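Local coordinates for ORF10 (Moritella marina, PDB 6RIW), which forms the ketosynthase and chain-length-factor didomain of a polyunsaturated fatty acid synthase and probably takes part in elongating acyl chains carried by acyl carrier protein, at residues A[559-564]-A[687-692]; A[555-560]-A[578-583]. One frame throughout, in Å; residues are numbered along the deposited sequence.

Helix 552-567 supplies the first half of both contacts in the second ketosynthase-like domain. Contact 2 begins on its 555-560 part and closes a loop of 17 residues when the chain comes back as strand 576-581. Contact 1 starts one turn on, at 559-564, and closes a much longer, mainly helical excursion of 122 residues at strand 687-694. The two overlap at Gln559 and Val560, and along the chain they cross rather than nest. Their strands are parallel neighbours, joined by probable hydrogen bonds from Leu579 N to Ile689 O and from Ala581 N to Ala691 O, so one helix covers adjacent strands of one layer.

Contact 1. Residues A[559-564]-A[687-692]; sequences QVADNA and AVIIAA
Ala561 meets Ile689 and Ala691 where an outer helix lies on a strand of the thiolase fold, here in the second ketosynthase-like domain of the didomain, which is consistent with the chain length factor. The apolar contact rests on three methyl groups. CB of Ala561 points across the strand rather than at it and lies about equally far from two strand methyls, 4.2 Å from CG2 of Ile689 and 4.3 Å from CB of Ala691. Because each alanine carries just a methyl, the backbones come close, CA of Ala561 lying 5.9 Å from CA of Ala691. Val560 and Ala564, by contrast, do point toward the strand but stop short of it, and rest on Ala747 of the adjacent strand 741-752. Val688 and Ile690 pack on helix 668-682.

Backbone hydrogen bonds hold each side in shape without joining the two. In the helix, Ala564 N donates to Val560 O at 2.9 Å; in the strand, Ile689 pairs with Ala577 and Leu579.

Charged and polar groups keep to the far side of the helix. Asp562 points away from the strand and forms salt bridges with Arg539 and Lys566.

On Ile689, a chi1 of -59° sets CG2 opposite the backbone N, and this branch, rather than CD1, is the one that reaches CB of Ala561.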
ATOM      1  N   GLN A 559      -6.375  -4.355  16.818  1.00 16.07           N
ATOM      2  CA  GLN A 559      -6.382  -5.062  18.095  1.00 16.12           C
ATOM      3  C   GLN A 559      -4.981  -5.528  18.491  1.00 17.57           C
ATOM      4  O   GLN A 559      -4.571  -5.348  19.644  1.00 16.66           O
ATOM      5  CB  GLN A 559      -7.339  -6.249  18.036  1.00 20.21           C
ATOM      6  CG  GLN A 559      -7.519  -6.954  19.346  1.00 24.74           C
ATOM      7  CD  GLN A 559      -8.814  -7.739  19.384  1.00 32.35           C
ATOM      8  OE1 GLN A 559      -8.939  -8.773  18.726  1.00 34.41           O
ATOM      9  NE2 GLN A 559      -9.794  -7.236  20.138  1.00 33.20           N
ATOM     10  N   VAL A 560      -4.229  -6.141  17.563  1.00 13.01           N
ATOM     11  CA  VAL A 560      -2.910  -6.641  17.959  1.00 14.85           C
ATOM     12  C   VAL A 560      -1.954  -5.483  18.221  1.00 14.46           C
ATOM     13  O   VAL A 560      -1.112  -5.560  19.127  1.00 14.84           O
ATOM     14  CB  VAL A 560      -2.325  -7.642  16.937  1.00 15.27           C
ATOM     15  CG1 VAL A 560      -3.189  -8.902  16.843  1.00 15.45           C
ATOM     16  CG2 VAL A 560      -2.104  -7.004  15.530  1.00 12.24           C
ATOM     17  N   ALA A 561      -2.059  -4.400  17.444  1.00 12.07           N
ATOM     18  CA  ALA A 561      -1.173  -3.254  17.649  1.00 12.72           C
ATOM     19  C   ALA A 561      -1.436  -2.601  18.998  1.00 15.36           C
ATOM     20  O   ALA A 561      -0.498  -2.257  19.730  1.00 14.30           O
ATOM     21  CB  ALA A 561      -1.352  -2.208  16.538  1.00 13.50           C
ATOM     22  N   ASP A 562      -2.713  -2.431  19.339  1.00 15.86           N
ATOM     23  CA  ASP A 562      -3.093  -1.879  20.640  1.00 17.37           C
ATOM     24  C   ASP A 562      -2.541  -2.729  21.777  1.00 16.67           C
ATOM     25  O   ASP A 562      -1.984  -2.203  22.747  1.00 16.88           O
ATOM     26  CB  ASP A 562      -4.619  -1.793  20.728  1.00 16.87           C
ATOM     27  CG  ASP A 562      -5.101  -0.991  21.940  1.00 19.81           C
ATOM     28  OD1 ASP A 562      -4.607   0.130  22.169  1.00 21.34           O
ATOM     29  OD2 ASP A 562      -5.999  -1.495  22.646  1.00 22.55           O
ATOM     30  N   ASN A 563      -2.686  -4.053  21.671  1.00 14.57           N
ATOM     31  CA  ASN A 563      -2.204  -4.947  22.721  1.00 17.19           C
ATOM     32  C   ASN A 563      -0.683  -4.914  22.824  1.00 19.50           C
ATOM     33  O   ASN A 563      -0.130  -4.881  23.934  1.00 18.82           O
ATOM     34  CB  ASN A 563      -2.698  -6.376  22.466  1.00 16.76           C
ATOM     35  CG  ASN A 563      -4.177  -6.531  22.739  1.00 22.84           C
ATOM     36  OD1 ASN A 563      -4.768  -5.731  23.461  1.00 25.02           O
ATOM     37  ND2 ASN A 563      -4.784  -7.562  22.168  1.00 22.57           N
ATOM     38  N   ALA A 564       0.016  -4.897  21.681  1.00 14.21           N
ATOM     39  CA  ALA A 564       1.472  -4.811  21.718  1.00 14.66           C
ATOM     40  C   ALA A 564       1.932  -3.491  22.351  1.00 16.28           C
ATOM     41  O   ALA A 564       2.913  -3.463  23.107  1.00 14.68           O
ATOM     42  CB  ALA A 564       2.046  -4.981  20.299  1.00 12.10           C
ATOM     43  N   ALA A 687       9.715   5.245  19.762  1.00 15.01           N
ATOM     44  CA  ALA A 687       9.431   3.818  19.598  1.00 12.42           C
ATOM     45  C   ALA A 687       8.769   3.637  18.246  1.00 14.70           C
ATOM     46  O   ALA A 687       8.267   4.597  17.654  1.00 15.45           O
ATOM     47  CB  ALA A 687       8.515   3.256  20.693  1.00 13.72           C
ATOM     48  N   VAL A 688       8.758   2.392  17.770  1.00 14.44           N
ATOM     49  CA  VAL A 688       8.093   2.054  16.515  1.00 13.62           C
ATOM     50  C   VAL A 688       7.240   0.821  16.749  1.00 13.48           C
ATOM     51  O   VAL A 688       7.727  -0.183  17.286  1.00 13.86           O
ATOM     52  CB  VAL A 688       9.097   1.803  15.372  1.00 14.70           C
ATOM     53  CG1 VAL A 688       8.368   1.319  14.107  1.00 12.41           C
ATOM     54  CG2 VAL A 688       9.933   3.053  15.083  1.00 12.91           C
ATOM     55  N   ILE A 689       5.958   0.920  16.413  1.00  9.91           N
ATOM     56  CA  ILE A 689       5.078  -0.241  16.387  1.00 11.77           C
ATOM     57  C   ILE A 689       5.187  -0.819  14.991  1.00 12.20           C
ATOM     58  O   ILE A 689       4.970  -0.102  14.007  1.00 12.24           O
ATOM     59  CB  ILE A 689       3.624   0.148  16.692  1.00 13.21           C
ATOM     60  CG1 ILE A 689       3.515   0.801  18.069  1.00 14.89           C
ATOM     61  CG2 ILE A 689       2.724  -1.069  16.584  1.00 12.36           C
ATOM     62  CD1 ILE A 689       2.091   1.144  18.473  1.00 13.15           C
ATOM     63  N   ILE A 690       5.530  -2.101  14.886  1.00 12.25           N
ATOM     64  CA  ILE A 690       5.471  -2.786  13.593  1.00 10.35           C
ATOM     65  C   ILE A 690       4.335  -3.790  13.674  1.00 11.23           C
ATOM     66  O   ILE A 690       4.419  -4.761  14.427  1.00 10.59           O
ATOM     67  CB  ILE A 690       6.781  -3.483  13.222  1.00 10.91           C
ATOM     68  CG1 ILE A 690       7.937  -2.470  13.246  1.00 10.17           C
ATOM     69  CG2 ILE A 690       6.613  -4.125  11.814  1.00 12.62           C
ATOM     70  CD1 ILE A 690       9.300  -3.089  12.932  1.00 11.82           C
ATOM     71  N   ALA A 691       3.263  -3.544  12.931  1.00  9.65           N
ATOM     72  CA  ALA A 691       2.145  -4.476  12.891  1.00 10.06           C
ATOM     73  C   ALA A 691       2.106  -5.133  11.519  1.00  9.76           C
ATOM     74  O   ALA A 691       2.706  -4.656  10.541  1.00 13.57           O
ATOM     75  CB  ALA A 691       0.814  -3.772  13.200  1.00 13.32           C
ATOM     76  N   ALA A 692       1.433  -6.263  11.449  1.00  9.65           N
ATOM     77  CA  ALA A 692       1.384  -6.987  10.189  1.00  8.93           C
ATOM     78  C   ALA A 692       0.043  -7.680  10.124  1.00 12.74           C
ATOM     79  O   ALA A 692      -0.422  -8.197  11.135  1.00 10.56           O
ATOM     80  CB  ALA A 692       2.504  -8.025  10.083  1.00 11.10           C
TER

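Contact 2. Residues A[555-560]-A[578-583]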
ATOM      1  N   LEU A 555      -9.589  -4.199  11.550  1.00 14.50           N
ATOM      2  CA  LEU A 555      -9.889  -4.494  12.953  1.00 17.55           C
ATOM      3  C   LEU A 555      -8.843  -5.421  13.565  1.00 17.07           C
ATOM      4  O   LEU A 555      -8.428  -5.231  14.715  1.00 17.14           O
ATOM      5  CB  LEU A 555     -11.277  -5.125  13.066  1.00 18.03           C
ATOM      6  CG  LEU A 555     -12.401  -4.169  12.671  1.00 19.40           C
ATOM      7  CD1 LEU A 555     -13.699  -4.917  12.487  1.00 22.94           C
ATOM      8  CD2 LEU A 555     -12.537  -3.094  13.720  1.00 25.95           C
ATOM      9  N   MET A 556      -8.427  -6.447  12.817  1.00 16.26           N
ATOM     10  CA  MET A 556      -7.413  -7.370  13.323  1.00 15.02           C
ATOM     11  C   MET A 556      -6.106  -6.654  13.612  1.00 18.06           C
ATOM     12  O   MET A 556      -5.477  -6.911  14.647  1.00 17.27           O
ATOM     13  CB  MET A 556      -7.160  -8.501  12.330  1.00 19.06           C
ATOM     14  CG  MET A 556      -8.304  -9.452  12.178  1.00 23.62           C
ATOM     15  SD  MET A 556      -8.161 -10.825  13.331  1.00 35.76           S
ATOM     16  CE  MET A 556      -6.742 -11.693  12.664  1.00 20.83           C
ATOM     17  N   MET A 557      -5.663  -5.781  12.690  1.00 17.11           N
ATOM     18  CA  MET A 557      -4.417  -5.046  12.890  1.00 15.11           C
ATOM     19  C   MET A 557      -4.525  -4.124  14.099  1.00 16.01           C
ATOM     20  O   MET A 557      -3.582  -3.996  14.892  1.00 15.58           O
ATOM     21  CB  MET A 557      -4.070  -4.230  11.635  1.00 14.51           C
ATOM     22  CG  MET A 557      -2.947  -3.194  11.855  1.00 18.30           C
ATOM     23  SD  MET A 557      -3.581  -1.549  12.338  1.00 24.28           S
ATOM     24  CE  MET A 557      -2.113  -0.823  13.072  1.00 20.29           C
ATOM     25  N   MET A 558      -5.669  -3.473  14.256  1.00 13.58           N
ATOM     26  CA  MET A 558      -5.815  -2.504  15.337  1.00 16.39           C
ATOM     27  C   MET A 558      -5.740  -3.186  16.693  1.00 15.71           C
ATOM     28  O   MET A 558      -5.125  -2.662  17.629  1.00 15.11           O
ATOM     29  CB  MET A 558      -7.139  -1.757  15.185  1.00 16.53           C
ATOM     30  CG  MET A 558      -7.118  -0.737  14.055  1.00 20.10           C
ATOM     31  SD  MET A 558      -8.803  -0.497  13.456  1.00 31.05           S
ATOM     32  CE  MET A 558      -9.397   0.568  14.759  1.00 26.34           C
ATOM     33  N   GLN A 559      -6.375  -4.355  16.818  1.00 16.07           N
ATOM     34  CA  GLN A 559      -6.382  -5.062  18.095  1.00 16.12           C
ATOM     35  C   GLN A 559      -4.981  -5.528  18.491  1.00 17.57           C
ATOM     36  O   GLN A 559      -4.571  -5.348  19.644  1.00 16.66           O
ATOM     37  CB  GLN A 559      -7.339  -6.249  18.036  1.00 20.21           C
ATOM     38  CG  GLN A 559      -7.519  -6.954  19.346  1.00 24.74           C
ATOM     39  CD  GLN A 559      -8.814  -7.739  19.384  1.00 32.35           C
ATOM     40  OE1 GLN A 559      -8.939  -8.773  18.726  1.00 34.41           O
ATOM     41  NE2 GLN A 559      -9.794  -7.236  20.138  1.00 33.20           N
ATOM     42  N   VAL A 560      -4.229  -6.141  17.563  1.00 13.01           N
ATOM     43  CA  VAL A 560      -2.910  -6.641  17.959  1.00 14.85           C
ATOM     44  C   VAL A 560      -1.954  -5.483  18.221  1.00 14.46           C
ATOM     45  O   VAL A 560      -1.112  -5.560  19.127  1.00 14.84           O
ATOM     46  CB  VAL A 560      -2.325  -7.642  16.937  1.00 15.27           C
ATOM     47  CG1 VAL A 560      -3.189  -8.902  16.843  1.00 15.45           C
ATOM     48  CG2 VAL A 560      -2.104  -7.004  15.530  1.00 12.24           C
ATOM     49  N   VAL A 578       4.125   4.186  13.471  1.00 13.52           N
ATOM     50  CA  VAL A 578       3.348   2.963  13.276  1.00 12.49           C
ATOM     51  C   VAL A 578       3.578   2.505  11.839  1.00 15.05           C
ATOM     52  O   VAL A 578       3.245   3.236  10.896  1.00 15.77           O
ATOM     53  CB  VAL A 578       1.850   3.178  13.546  1.00 14.58           C
ATOM     54  CG1 VAL A 578       1.072   1.873  13.382  1.00 13.51           C
ATOM     55  CG2 VAL A 578       1.602   3.728  14.977  1.00 14.52           C
ATOM     56  N   LEU A 579       4.185   1.330  11.666  1.00 11.90           N
ATOM     57  CA  LEU A 579       4.425   0.767  10.347  1.00 11.11           C
ATOM     58  C   LEU A 579       3.580  -0.487  10.220  1.00 12.96           C
ATOM     59  O   LEU A 579       3.639  -1.357  11.094  1.00 15.45           O
ATOM     60  CB  LEU A 579       5.909   0.420  10.149  1.00 11.66           C
ATOM     61  CG  LEU A 579       6.927   1.517  10.483  1.00 14.83           C
ATOM     62  CD1 LEU A 579       8.311   0.970  10.255  1.00 11.47           C
ATOM     63  CD2 LEU A 579       6.704   2.759   9.607  1.00 14.78           C
ATOM     64  N   VAL A 580       2.774  -0.583   9.165  1.00 10.88           N
ATOM     65  CA  VAL A 580       1.933  -1.767   8.992  1.00 10.08           C
ATOM     66  C   VAL A 580       2.408  -2.517   7.749  1.00 11.15           C
ATOM     67  O   VAL A 580       2.255  -2.031   6.624  1.00 10.61           O
ATOM     68  CB  VAL A 580       0.448  -1.401   8.885  1.00 13.18           C
ATOM     69  CG1 VAL A 580      -0.396  -2.661   8.684  1.00 12.31           C
ATOM     70  CG2 VAL A 580      -0.004  -0.643  10.149  1.00 15.87           C
ATOM     71  N   ALA A 581       2.952  -3.712   7.954  1.00  9.89           N
ATOM     72  CA  ALA A 581       3.302  -4.607   6.862  1.00  9.88           C
ATOM     73  C   ALA A 581       2.045  -5.277   6.330  1.00 12.74           C
ATOM     74  O   ALA A 581       1.298  -5.899   7.089  1.00 11.10           O
ATOM     75  CB  ALA A 581       4.305  -5.658   7.345  1.00 10.73           C
ATOM     76  N   MET A 582       1.787  -5.134   5.035  1.00 12.58           N
ATOM     77  CA  MET A 582       0.547  -5.670   4.492  1.00 12.76           C
ATOM     78  C   MET A 582       0.669  -5.697   2.979  1.00 13.10           C
ATOM     79  O   MET A 582       1.603  -5.139   2.401  1.00 12.82           O
ATOM     80  CB  MET A 582      -0.660  -4.831   4.940  1.00 13.82           C
ATOM     81  CG  MET A 582      -0.500  -3.318   4.648  1.00 12.94           C
ATOM     82  SD  MET A 582      -0.837  -2.860   2.910  1.00 19.72           S
ATOM     83  CE  MET A 582      -2.654  -2.742   2.967  1.00 16.25           C
ATOM     84  N   GLY A 583      -0.260  -6.415   2.350  1.00 13.63           N
ATOM     85  CA  GLY A 583      -0.573  -6.248   0.950  1.00 16.79           C
ATOM     86  C   GLY A 583      -2.067  -5.973   0.844  1.00 17.87           C
ATOM     87  O   GLY A 583      -2.774  -5.902   1.856  1.00 16.02           O
TER
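Met557 bends over the isopropyl group of Val580 and touches it at two points. CE of Met557 lies 3.6 Å from CG2 of Val580, the closest approach between the segments, while CG of Met557 lies 4.1 Å from CG1 of the same valine. Each valine methyl thus has its own methionine carbon, and the sulfur arches between the two points of touch. The shape comes from the torsions: CG extends opposite the backbone N (chi1 168°), and the chain then turns sharply at chi2, -92°, and with chi3 extended runs along the strand from Val580 toward Val578. There CE of Met557 also meets CG1 of Val578 at 4.2 Å, from a slanting approach.

In the thiolase fold such a strand lies between two helical layers, and its side chains alternate accordingly. Val578 and Val580 face helix 552-567, whereas Leu579 and Ala581 are directed to helix 668-682. Met557 is buried further by Met645 and Ile649 of helix 642-653.

CG of Met557 also lies 4.0 Å from CB of Ala691 on the neighbouring strand. Beyond the apolar patch the chain leaves the strand, and O of Gly583 accepts a hydrogen bond from NE2 of Gln553, at the start of the same helix.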